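Local coordinates for protein ABC sugar (Ribose) transporter, periplasmic substrate-binding subunit (Rhodobacter sphaeroides, PDB 3L49) that probably binds a sugar in the periplasm and hands it to the membrane components of an ABC transporter for uptake, at residues K6-H17 against G36-D47; K61-L72 against I87-T96. All coordinates share one frame; numbering follows the deposited sequence.

Interaction 1 of 2, residues K6-H17 against G36-D47; sequences KTIGITAIGTDH and GTAIALDAGRND
Arg45 folds back over Ile13 where the two parallel strands run out. Its CG, set beside the backbone N (chi1 -72°), leaves CB and passes 4.0 Å from Ile13 O. A bend at chi2 (-79°) then turns the chain over the isoleucine. NE gives its proton to a water, which also accepts from Asp16 N. At CZ the flat guanidinium lies across Ile13 CG2, a methyl centred over one face, with 3.6 Å between CZ and CG2. The tip, NH2, makes a salt bridge to Asp20 and a weak bond to an unidentified ligand. Strands 7-12 and 37-42, with helix 18-33 between them in sequence, form a beta-alpha-beta unit at one edge of the sheet in this periplasmic-binding-protein fold. Backbone bonds alternate between the strands, as in Ile10 N to Ile39 O (2.8 Å). On the face carrying Thr7, Ile39 and Leu41, Gly9 opposite Ile39 has no side chain, and Ile39 CD1 meets Thr7 CG2 diagonally at 3.6 Å. At the last residue of strand 37-42, Asp42 OD1 closes an Asx turn by accepting from Gly44 N (2.8 Å), while OD2 takes Thr15 OG1 at 3.3 Å; the two donors come from opposite sides of the carboxylate, each well out of its plane. With a leucine at Asp42, Gly44 N and Thr15 OG1 would probably both lose their acceptor, and the turn would be less firmly set.

Interaction 2 of 2, residues K61-L72 against I87-T96; sequences KPDAIIEQLGNL and IPLFTVDTAT
The Phe90 ring turns its edge to the backbone of Ile65, whose O lies near the ring plane, 4.2 Å from CD2. Ala64 CB comes in obliquely near CE2, and Val259 of helix 248-263 also packs against Phe90. The second flat group is the carboxylate of Glu67, whose OE1 receives the hydroxyl of Thr94 almost straight along its C-O axis, with 2.8 Å between OE1 and OG1. To get there, Glu67 sends CG anti to the backbone N (chi1 -158°) and then bends at chi2 (-72°), crossing Thr94 at about a right angle. A threonine fits this place because its OG1 can donate to the acid while accepting from a water that also donates to Gly70 O; the hydroxyl thus joins Thr94 to Glu67 directly and to Gly70 through the water.

Strands 64-68 and 89-92 are parallel neighbours joined through helix 72-84, a beta-alpha-beta unit of the lobe's sheet. Their backbone ladder starts at Ile65 N, bonded to Pro88 O, and ends in a weak bond from Leu69 N to Val92 O. Pro88, lacking an N-H, sits just ahead of its strand, where its CD rests 3.3 Å from Asp63 O. Branched aliphatics contribute to both faces. Beneath helix 72-84, Ile65 CG1 meets Ile87 CG2 at 3.9 Å, while Leu89 leans its CD1 on Ile65. On the face carrying Phe90, Ile66 CG2 touches Val92 CG1 at 3.7 Å. The other valine methyl, CG2, lies 3.7 Å from CG of Gln68, whose extended chain carries its amide to Gln27 and to the backbone O of Asp20. Past the strand, Asp93 bonds Thr104 through OD1, and its side chain reaches the neighbourhood of an unidentified ligand.

In the fold
Both interactions join successive strands through one intervening helix, and strands 7-12 and 64-68 then lie side by side, so the four strands belong to one continuous sheet. The units are tied directly: probably Thr11 O accepts from Gln68 N, and Asp63 OD2 from the N-H of Thr7. Interaction 1 includes an outermost strand and is only partly buried; its loop end is rich in charged groups, turns and a bridging water. Interaction 2 lies further into the sheet, is mostly buried, and adds to its backbone ladder mostly aliphatic packing, with a few enclosed polar bonds. At the C-terminal ends of the strands both come close to unidentified bound material, through Arg45 in one and Asp93 in the other.

Interaction 1 of 2, residues K6-H17 against G36-D47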
# COMPACT_ATOMS: atom_id res chain seq x y z
N LYS A 6 -29.17 7.27 -1.43
CA LYS A 6 -28.11 6.91 -2.37
C LYS A 6 -27.55 5.52 -2.13
O LYS A 6 -27.58 5.00 -1.01
CB LYS A 6 -26.97 7.95 -2.35
CG LYS A 6 -27.41 9.42 -2.25
CD LYS A 6 -27.75 10.06 -3.58
CE LYS A 6 -28.42 11.41 -3.35
NZ LYS A 6 -28.45 12.24 -4.58
N THR A 7 -27.04 4.94 -3.21
CA THR A 7 -26.39 3.64 -3.16
C THR A 7 -24.98 3.79 -3.69
O THR A 7 -24.79 4.28 -4.80
CB THR A 7 -27.15 2.59 -4.01
OG1 THR A 7 -28.54 2.62 -3.69
CG2 THR A 7 -26.61 1.19 -3.74
N ILE A 8 -24.00 3.39 -2.88
CA ILE A 8 -22.60 3.49 -3.27
C ILE A 8 -21.99 2.10 -3.34
O ILE A 8 -22.02 1.36 -2.36
CB ILE A 8 -21.77 4.36 -2.27
CG1 ILE A 8 -22.47 5.68 -1.91
CG2 ILE A 8 -20.32 4.57 -2.77
CD1 ILE A 8 -22.79 6.62 -3.08
N GLY A 9 -21.46 1.75 -4.50
CA GLY A 9 -20.71 0.51 -4.65
C GLY A 9 -19.26 0.66 -4.24
O GLY A 9 -18.63 1.69 -4.48
N ILE A 10 -18.73 -0.38 -3.60
CA ILE A 10 -17.31 -0.48 -3.25
C ILE A 10 -16.72 -1.71 -3.95
O ILE A 10 -17.26 -2.81 -3.81
CB ILE A 10 -17.09 -0.66 -1.72
CG1 ILE A 10 -17.66 0.53 -0.94
CG2 ILE A 10 -15.61 -0.88 -1.38
CD1 ILE A 10 -17.99 0.15 0.48
N THR A 11 -15.64 -1.51 -4.69
CA THR A 11 -14.90 -2.64 -5.28
C THR A 11 -13.42 -2.64 -4.85
O THR A 11 -12.63 -1.83 -5.31
CB THR A 11 -15.10 -2.77 -6.84
OG1 THR A 11 -14.16 -3.70 -7.38
CG2 THR A 11 -14.93 -1.44 -7.57
N ALA A 12 -13.07 -3.55 -3.95
CA ALA A 12 -11.71 -3.70 -3.45
C ALA A 12 -11.11 -5.00 -3.95
O ALA A 12 -11.83 -5.98 -4.15
CB ALA A 12 -11.73 -3.71 -1.94
N ILE A 13 -9.80 -5.04 -4.13
CA ILE A 13 -9.18 -6.29 -4.57
C ILE A 13 -9.02 -7.31 -3.43
O ILE A 13 -8.89 -8.50 -3.67
CB ILE A 13 -7.86 -6.08 -5.38
CG1 ILE A 13 -7.52 -7.36 -6.17
CG2 ILE A 13 -6.73 -5.60 -4.47
CD1 ILE A 13 -6.49 -7.21 -7.27
N GLY A 14 -9.06 -6.85 -2.19
CA GLY A 14 -8.99 -7.77 -1.07
C GLY A 14 -9.25 -7.14 0.28
O GLY A 14 -9.35 -5.92 0.40
N THR A 15 -9.39 -8.01 1.28
CA THR A 15 -9.42 -7.62 2.69
C THR A 15 -8.53 -8.60 3.45
O THR A 15 -8.68 -8.80 4.65
CB THR A 15 -10.85 -7.65 3.30
OG1 THR A 15 -11.28 -9.01 3.45
CG2 THR A 15 -11.86 -6.89 2.44
N ASP A 16 -7.60 -9.19 2.70
CA ASP A 16 -6.73 -10.28 3.16
C ASP A 16 -5.84 -9.89 4.35
O ASP A 16 -5.57 -10.73 5.21
CB ASP A 16 -5.86 -10.76 1.99
CG ASP A 16 -5.29 -12.15 2.20
OD1 ASP A 16 -6.08 -13.11 2.34
OD2 ASP A 16 -4.04 -12.29 2.18
N HIS A 17 -5.47 -8.63 4.46
CA HIS A 17 -4.57 -8.12 5.47
C HIS A 17 -5.15 -6.81 5.89
O HIS A 17 -5.95 -6.12 5.30
CB HIS A 17 -3.13 -7.91 5.01
CG HIS A 17 -2.98 -6.92 3.90
ND1 HIS A 17 -2.59 -5.62 4.12
CD2 HIS A 17 -3.18 -7.03 2.57
CE1 HIS A 17 -2.55 -4.97 2.97
NE2 HIS A 17 -2.91 -5.81 2.01
N GLY A 36 -26.58 6.14 3.78
CA GLY A 36 -26.53 5.50 2.48
C GLY A 36 -26.63 3.99 2.53
O GLY A 36 -26.63 3.39 3.62
N THR A 37 -26.75 3.41 1.35
CA THR A 37 -26.69 1.97 1.16
C THR A 37 -25.34 1.65 0.53
O THR A 37 -24.90 2.34 -0.40
CB THR A 37 -27.87 1.46 0.26
OG1 THR A 37 -29.11 1.80 0.88
CG2 THR A 37 -27.82 -0.06 0.05
N ALA A 38 -24.66 0.64 1.05
CA ALA A 38 -23.39 0.19 0.51
C ALA A 38 -23.55 -1.13 -0.23
O ALA A 38 -24.14 -2.05 0.29
CB ALA A 38 -22.37 0.05 1.64
N ILE A 39 -23.04 -1.20 -1.46
CA ILE A 39 -22.86 -2.49 -2.12
C ILE A 39 -21.37 -2.80 -2.07
O ILE A 39 -20.59 -2.28 -2.87
CB ILE A 39 -23.42 -2.51 -3.56
CG1 ILE A 39 -24.93 -2.24 -3.54
CG2 ILE A 39 -23.10 -3.86 -4.25
CD1 ILE A 39 -25.55 -2.07 -4.92
N ALA A 40 -21.00 -3.65 -1.12
CA ALA A 40 -19.60 -3.92 -0.84
C ALA A 40 -19.12 -5.22 -1.47
O ALA A 40 -19.54 -6.31 -1.06
CB ALA A 40 -19.36 -3.93 0.66
N LEU A 41 -18.22 -5.10 -2.44
CA LEU A 41 -17.67 -6.28 -3.11
C LEU A 41 -16.16 -6.44 -2.89
O LEU A 41 -15.39 -5.47 -3.01
CB LEU A 41 -18.02 -6.26 -4.60
CG LEU A 41 -19.51 -6.22 -4.99
CD1 LEU A 41 -19.64 -5.85 -6.44
CD2 LEU A 41 -20.27 -7.54 -4.71
N ASP A 42 -15.76 -7.66 -2.56
CA ASP A 42 -14.38 -8.02 -2.25
C ASP A 42 -13.92 -9.10 -3.24
O ASP A 42 -14.54 -10.16 -3.37
CB ASP A 42 -14.30 -8.50 -0.79
CG ASP A 42 -12.97 -9.21 -0.44
OD1 ASP A 42 -12.03 -9.26 -1.25
OD2 ASP A 42 -12.88 -9.72 0.70
N ALA A 43 -12.80 -8.84 -3.91
CA ALA A 43 -12.37 -9.71 -5.01
C ALA A 43 -11.57 -10.93 -4.57
O ALA A 43 -11.31 -11.81 -5.39
CB ALA A 43 -11.59 -8.91 -6.04
N GLY A 44 -11.20 -10.97 -3.29
CA GLY A 44 -10.35 -12.04 -2.75
C GLY A 44 -9.02 -12.21 -3.47
O GLY A 44 -8.59 -13.33 -3.72
N ARG A 45 -8.39 -11.08 -3.82
CA ARG A 45 -7.08 -11.02 -4.51
C ARG A 45 -7.04 -11.65 -5.91
O ARG A 45 -5.97 -11.91 -6.48
CB ARG A 45 -5.95 -11.52 -3.59
CG ARG A 45 -5.62 -10.54 -2.46
CD ARG A 45 -4.75 -9.40 -2.97
NE ARG A 45 -4.76 -8.23 -2.10
CZ ARG A 45 -4.18 -7.07 -2.41
NH1 ARG A 45 -3.54 -6.92 -3.57
NH2 ARG A 45 -4.25 -6.05 -1.56
N ASN A 46 -8.23 -11.87 -6.46
CA ASN A 46 -8.37 -12.34 -7.83
C ASN A 46 -8.77 -11.17 -8.71
O ASN A 46 -9.79 -10.53 -8.44
CB ASN A 46 -9.42 -13.45 -7.90
CG ASN A 46 -9.53 -14.05 -9.28
OD1 ASN A 46 -10.46 -13.74 -10.02
ND2 ASN A 46 -8.57 -14.88 -9.64
N ASP A 47 -7.97 -10.91 -9.74
CA ASP A 47 -8.22 -9.80 -10.67
C ASP A 47 -9.49 -10.00 -11.51
O ASP A 47 -10.25 -9.05 -11.74
CB ASP A 47 -7.03 -9.59 -11.60
CG ASP A 47 -5.85 -8.93 -10.90
OD1 ASP A 47 -4.83 -9.62 -10.67
OD2 ASP A 47 -5.94 -7.73 -10.58
O HOH W 1 -29.81 4.33 1.06
O HOH W 2 -5.92 -7.86 0.44

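Interaction 2 of 2, residues K61-L72 against I87-T96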
# COMPACT_ATOMS: atom_id res chain seq x y z
N LYS A 61 -26.21 0.05 -11.41
CA LYS A 61 -26.37 1.51 -11.48
C LYS A 61 -26.40 2.22 -10.11
O LYS A 61 -27.45 2.71 -9.69
CB LYS A 61 -27.61 1.89 -12.30
CG LYS A 61 -27.55 1.48 -13.76
CD LYS A 61 -28.93 1.56 -14.39
CE LYS A 61 -28.89 1.15 -15.86
NZ LYS A 61 -28.44 -0.26 -16.02
N PRO A 62 -25.24 2.27 -9.41
CA PRO A 62 -25.25 2.99 -8.15
C PRO A 62 -25.05 4.48 -8.39
O PRO A 62 -24.75 4.90 -9.52
CB PRO A 62 -24.06 2.38 -7.38
CG PRO A 62 -23.31 1.50 -8.37
CD PRO A 62 -23.90 1.73 -9.71
N ASP A 63 -25.22 5.28 -7.34
CA ASP A 63 -24.97 6.72 -7.43
C ASP A 63 -23.47 7.07 -7.58
O ASP A 63 -23.15 8.12 -8.13
CB ASP A 63 -25.61 7.46 -6.25
CG ASP A 63 -27.11 7.20 -6.14
OD1 ASP A 63 -27.91 8.05 -6.61
OD2 ASP A 63 -27.50 6.13 -5.62
N ALA A 64 -22.59 6.18 -7.11
CA ALA A 64 -21.14 6.25 -7.37
C ALA A 64 -20.42 4.95 -7.03
O ALA A 64 -20.92 4.12 -6.27
CB ALA A 64 -20.49 7.41 -6.61
N ILE A 65 -19.22 4.78 -7.59
CA ILE A 65 -18.37 3.62 -7.29
C ILE A 65 -17.05 4.06 -6.64
O ILE A 65 -16.42 5.03 -7.09
CB ILE A 65 -18.13 2.78 -8.57
CG1 ILE A 65 -19.43 2.08 -8.99
CG2 ILE A 65 -16.99 1.75 -8.38
CD1 ILE A 65 -19.41 1.47 -10.39
N ILE A 66 -16.66 3.38 -5.55
CA ILE A 66 -15.32 3.54 -4.98
C ILE A 66 -14.47 2.31 -5.25
O ILE A 66 -14.82 1.20 -4.87
CB ILE A 66 -15.31 3.83 -3.46
CG1 ILE A 66 -16.37 4.86 -3.07
CG2 ILE A 66 -13.94 4.33 -3.06
CD1 ILE A 66 -16.42 5.13 -1.57
N GLU A 67 -13.35 2.51 -5.93
CA GLU A 67 -12.46 1.41 -6.24
C GLU A 67 -11.27 1.43 -5.27
O GLU A 67 -10.68 2.47 -5.05
CB GLU A 67 -12.00 1.53 -7.70
CG GLU A 67 -11.51 0.24 -8.35
CD GLU A 67 -10.16 -0.21 -7.83
OE1 GLU A 67 -9.31 0.65 -7.53
OE2 GLU A 67 -9.96 -1.44 -7.70
N GLN A 68 -10.91 0.27 -4.72
CA GLN A 68 -9.77 0.20 -3.81
C GLN A 68 -8.67 -0.76 -4.28
O GLN A 68 -8.91 -1.95 -4.43
CB GLN A 68 -10.25 -0.18 -2.41
CG GLN A 68 -9.15 -0.46 -1.41
CD GLN A 68 -9.70 -0.71 -0.03
OE1 GLN A 68 -10.65 -0.05 0.39
NE2 GLN A 68 -9.11 -1.66 0.69
N LEU A 69 -7.48 -0.20 -4.51
CA LEU A 69 -6.26 -0.95 -4.88
C LEU A 69 -6.37 -1.84 -6.12
O LEU A 69 -7.31 -1.71 -6.90
CB LEU A 69 -5.70 -1.72 -3.68
CG LEU A 69 -5.01 -0.85 -2.63
CD1 LEU A 69 -5.09 -1.50 -1.27
CD2 LEU A 69 -3.56 -0.54 -3.02
N GLY A 70 -5.40 -2.73 -6.30
CA GLY A 70 -5.39 -3.61 -7.46
C GLY A 70 -4.50 -3.11 -8.57
O GLY A 70 -3.91 -2.03 -8.49
N ASN A 71 -4.40 -3.92 -9.63
CA ASN A 71 -3.57 -3.60 -10.79
C ASN A 71 -4.30 -2.69 -11.75
O ASN A 71 -5.39 -3.02 -12.23
CB ASN A 71 -3.15 -4.89 -11.50
CG ASN A 71 -1.89 -5.49 -10.92
OD1 ASN A 71 -1.06 -6.02 -11.67
ND2 ASN A 71 -1.72 -5.43 -9.60
N LEU A 72 -3.68 -1.54 -12.03
CA LEU A 72 -4.25 -0.49 -12.87
C LEU A 72 -4.42 -0.95 -14.32
O LEU A 72 -5.47 -0.69 -14.93
CB LEU A 72 -3.36 0.77 -12.84
CG LEU A 72 -3.96 2.18 -12.77
CD1 LEU A 72 -3.15 3.13 -13.66
CD2 LEU A 72 -5.44 2.26 -13.14
N ILE A 87 -21.27 6.76 -14.38
CA ILE A 87 -21.27 6.59 -12.93
C ILE A 87 -20.00 7.23 -12.37
O ILE A 87 -18.90 6.92 -12.83
CB ILE A 87 -21.33 5.08 -12.53
CG1 ILE A 87 -22.57 4.40 -13.13
CG2 ILE A 87 -21.30 4.90 -11.01
CD1 ILE A 87 -22.45 2.87 -13.21
N PRO A 88 -20.16 8.15 -11.39
CA PRO A 88 -19.04 8.83 -10.74
C PRO A 88 -18.06 7.85 -10.09
O PRO A 88 -18.47 6.96 -9.33
CB PRO A 88 -19.72 9.69 -9.68
CG PRO A 88 -21.09 9.89 -10.19
CD PRO A 88 -21.45 8.61 -10.86
N LEU A 89 -16.78 8.00 -10.40
CA LEU A 89 -15.75 7.09 -9.91
C LEU A 89 -14.78 7.77 -8.93
O LEU A 89 -14.25 8.85 -9.19
CB LEU A 89 -15.01 6.43 -11.08
CG LEU A 89 -13.85 5.44 -10.83
CD1 LEU A 89 -14.24 4.28 -9.89
CD2 LEU A 89 -13.31 4.92 -12.15
N PHE A 90 -14.58 7.12 -7.79
CA PHE A 90 -13.69 7.59 -6.75
C PHE A 90 -12.76 6.43 -6.45
O PHE A 90 -13.16 5.27 -6.56
CB PHE A 90 -14.50 7.97 -5.51
CG PHE A 90 -15.33 9.19 -5.70
CD1 PHE A 90 -14.84 10.44 -5.33
CD2 PHE A 90 -16.60 9.11 -6.28
CE1 PHE A 90 -15.60 11.59 -5.52
CE2 PHE A 90 -17.37 10.26 -6.47
CZ PHE A 90 -16.86 11.50 -6.09
N THR A 91 -11.52 6.73 -6.08
CA THR A 91 -10.60 5.66 -5.70
C THR A 91 -9.99 5.87 -4.34
O THR A 91 -9.86 7.01 -3.87
CB THR A 91 -9.44 5.49 -6.71
OG1 THR A 91 -8.77 6.75 -6.87
CG2 THR A 91 -9.93 4.98 -8.07
N VAL A 92 -9.63 4.77 -3.69
CA VAL A 92 -8.65 4.83 -2.62
C VAL A 92 -7.37 4.15 -3.08
O VAL A 92 -7.39 3.02 -3.57
CB VAL A 92 -9.19 4.40 -1.19
CG1 VAL A 92 -10.70 4.27 -1.18
CG2 VAL A 92 -8.54 3.15 -0.65
N ASP A 93 -6.28 4.93 -3.02
CA ASP A 93 -4.93 4.55 -3.48
C ASP A 93 -4.71 4.42 -4.99
O ASP A 93 -3.60 4.63 -5.47
CB ASP A 93 -4.40 3.31 -2.74
CG ASP A 93 -3.84 3.64 -1.37
OD1 ASP A 93 -4.04 4.77 -0.89
OD2 ASP A 93 -3.20 2.76 -0.77
N THR A 94 -5.76 4.07 -5.73
CA THR A 94 -5.60 3.82 -7.16
C THR A 94 -5.55 5.14 -7.93
O THR A 94 -6.58 5.72 -8.29
CB THR A 94 -6.71 2.88 -7.70
OG1 THR A 94 -6.83 1.75 -6.83
CG2 THR A 94 -6.38 2.39 -9.12
N ALA A 95 -4.34 5.63 -8.16
CA ALA A 95 -4.15 6.88 -8.89
C ALA A 95 -4.46 6.70 -10.36
O ALA A 95 -3.68 6.10 -11.11
CB ALA A 95 -2.73 7.41 -8.69
N THR A 96 -5.63 7.19 -10.78
CA THR A 96 -6.05 7.12 -12.18
C THR A 96 -6.79 8.38 -12.64
O THR A 96 -7.58 8.94 -11.87
CB THR A 96 -6.86 5.81 -12.51
OG1 THR A 96 -7.11 5.73 -13.92
CG2 THR A 96 -8.20 5.72 -11.73
O HOH W 3 -4.14 0.47 -7.09